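PDB 3K5I: phosphoribosyl-aminoimidazole carboxylase from Aspergillus clavatus, which probably catalyses the ATP-dependent carboxylation of 5-aminoimidazole ribonucleotide to its N5-carboxy form, an ATP-grasp step of purine biosynthesis. Local coordinates for residues 183-186 with 187-190. Numbering follows the deposited sequence.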
ATOM      1  N   GLN A 183     -23.970  25.287 -33.123  1.00 47.58           N
ATOM      2  CA  GLN A 183     -25.116  25.944 -32.519  1.00 20.40           C
ATOM      3  C   GLN A 183     -26.281  24.986 -32.524  1.00 24.13           C
ATOM      4  O   GLN A 183     -27.323  25.240 -31.931  1.00 40.54           O
ATOM      5  CB  GLN A 183     -25.392  27.168 -33.385  1.00 62.64           C
ATOM      6  CG  GLN A 183     -26.742  27.825 -33.283  1.00 30.57           C
ATOM      7  CD  GLN A 183     -26.708  29.090 -34.124  1.00 99.75           C
ATOM      8  OE1 GLN A 183     -25.728  29.342 -34.838  1.00 89.46           O
ATOM      9  NE2 GLN A 183     -27.762  29.894 -34.042  1.00 99.75           N
ATOM     10  N   ASP A 184     -26.096  23.867 -33.210  1.00 35.09           N
ATOM     11  CA  ASP A 184     -27.185  22.910 -33.296  1.00 37.67           C
ATOM     12  C   ASP A 184     -27.231  21.952 -32.138  1.00 99.75           C
ATOM     13  O   ASP A 184     -28.206  21.230 -31.986  1.00 33.64           O
ATOM     14  CB  ASP A 184     -27.093  22.099 -34.583  1.00 53.23           C
ATOM     15  CG  ASP A 184     -27.851  22.754 -35.696  1.00 99.75           C
ATOM     16  OD1 ASP A 184     -28.776  23.509 -35.301  1.00 35.13           O
ATOM     17  OD2 ASP A 184     -27.507  22.526 -36.888  1.00 40.44           O
ATOM     18  N   ASP A 185     -26.162  21.946 -31.354  1.00 19.01           N
ATOM     19  CA  ASP A 185     -26.033  21.093 -30.167  1.00 99.75           C
ATOM     20  C   ASP A 185     -26.652  21.780 -28.957  1.00 32.78           C
ATOM     21  O   ASP A 185     -26.939  21.128 -27.969  1.00 23.13           O
ATOM     22  CB  ASP A 185     -24.569  20.831 -29.815  1.00 44.73           C
ATOM     23  CG  ASP A 185     -23.819  20.073 -30.902  1.00 55.47           C
ATOM     24  OD1 ASP A 185     -23.007  19.195 -30.538  1.00 84.62           O
ATOM     25  OD2 ASP A 185     -24.004  20.380 -32.103  1.00 55.80           O
ATOM     26  N   ILE A 186     -26.854  23.091 -29.050  1.00 22.57           N
ATOM     27  CA  ILE A 186     -27.453  23.889 -27.988  1.00 19.68           C
ATOM     28  C   ILE A 186     -28.518  23.302 -27.071  1.00 36.34           C
ATOM     29  O   ILE A 186     -28.420  23.397 -25.843  1.00 41.62           O
ATOM     30  CB  ILE A 186     -27.540  25.431 -28.285  1.00 21.27           C
ATOM     31  CG1 ILE A 186     -26.127  25.934 -28.655  1.00 29.89           C
ATOM     32  CG2 ILE A 186     -28.423  26.289 -27.268  1.00 11.10           C
ATOM     33  CD1 ILE A 186     -25.976  27.421 -29.012  1.00 32.03           C
ATOM     34  N   PRO A 187     -29.557  22.713 -27.637  1.00 41.97           N
ATOM     35  CA  PRO A 187     -30.573  22.187 -26.743  1.00 77.31           C
ATOM     36  C   PRO A 187     -30.059  20.980 -26.003  1.00 82.66           C
ATOM     37  O   PRO A 187     -30.378  20.740 -24.837  1.00 37.84           O
ATOM     38  CB  PRO A 187     -31.668  21.692 -27.690  1.00 99.75           C
ATOM     39  CG  PRO A 187     -31.355  22.248 -29.005  1.00 32.19           C
ATOM     40  CD  PRO A 187     -30.161  23.159 -28.902  1.00 28.86           C
ATOM     41  N   GLU A 188     -29.271  20.187 -26.707  1.00 25.50           N
ATOM     42  CA  GLU A 188     -28.776  18.986 -26.039  1.00 60.78           C
ATOM     43  C   GLU A 188     -27.873  19.358 -24.881  1.00 12.95           C
ATOM     44  O   GLU A 188     -27.989  18.828 -23.780  1.00 52.87           O
ATOM     45  CB  GLU A 188     -28.062  18.161 -27.084  1.00 11.18           C
ATOM     46  CG  GLU A 188     -27.358  16.897 -26.748  1.00 45.44           C
ATOM     47  CD  GLU A 188     -26.527  16.502 -27.974  1.00 99.75           C
ATOM     48  OE1 GLU A 188     -26.262  17.331 -28.877  1.00 58.94           O
ATOM     49  OE2 GLU A 188     -26.152  15.325 -28.063  1.00 36.51           O
ATOM     50  N   ALA A 189     -26.971  20.302 -25.149  1.00 27.34           N
ATOM     51  CA  ALA A 189     -26.036  20.802 -24.140  1.00 23.56           C
ATOM     52  C   ALA A 189     -26.804  21.259 -22.916  1.00 26.90           C
ATOM     53  O   ALA A 189     -26.520  20.854 -21.778  1.00 27.33           O
ATOM     54  CB  ALA A 189     -25.260  22.017 -24.670  1.00 27.00           C
ATOM     55  N   LEU A 190     -27.771  22.130 -23.161  1.00 25.10           N
ATOM     56  CA  LEU A 190     -28.564  22.657 -22.047  1.00 20.19           C
ATOM     57  C   LEU A 190     -29.292  21.508 -21.339  1.00 49.54           C
ATOM     58  O   LEU A 190     -29.241  21.293 -20.133  1.00 23.40           O
ATOM     59  CB  LEU A 190     -29.475  23.828 -22.479  1.00 23.75           C
ATOM     60  CG  LEU A 190     -28.912  25.098 -23.127  1.00 44.90           C
ATOM     61  CD1 LEU A 190     -29.999  25.935 -23.802  1.00 33.10           C
ATOM     62  CD2 LEU A 190     -28.090  25.930 -22.148  1.00 30.39           C
TER
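The first turn of helix 186-192 is closed where the peptide oxygen of Asp185 meets Ala189 and that of Ile186 meets Leu190. Ala189 N gives its hydrogen to Asp185 O over 2.9 Å, almost straight at 170°, and Leu190 N does the same to Ile186 O at 3.0 Å. Glu188 N also leans on Asp185 O, at 2.8 Å but strongly bent, so this second bond is weak. Pro187, in the first turn, has no N-H to offer; as the residue next to Ile186 it sets its ring CD 3.5 Å from Ile186 CB, a closeness that comes largely from the peptide link. On the face turned to helix 149-159, Ile186 and Leu190 run alongside each other, one turn apart and pointing the same way, and the CG2 branch of Ile186 touches Leu190 CD1 at 3.8 Å. That branch reaches the contact because CG2 stands opposite the backbone N, leaving CG1 beside it (chi1 -54°).

In this ATP-grasp domain the helix follows strand 177-180, an edge strand of a four-stranded antiparallel sheet, and the Ile186-Leu190 pair rests on Pro149 and Leu152 of helix 149-159, while Ala189 touches Phe178 and Val180 of the strand.

Toward the more open side, the side chains of Asp185 and Glu188 lie side by side, pointing the same way, with their carboxylate planes 37° apart. Asp185 OD1 and Glu188 OE1 come within 4.1 Å without bonding, a like-charge approach that is probably mildly unfavourable. The other oxygen of Asp185, OD2, is hydrogen-bonded to Ser182 OG, which ties this carboxylate back to the loop leading into the helix.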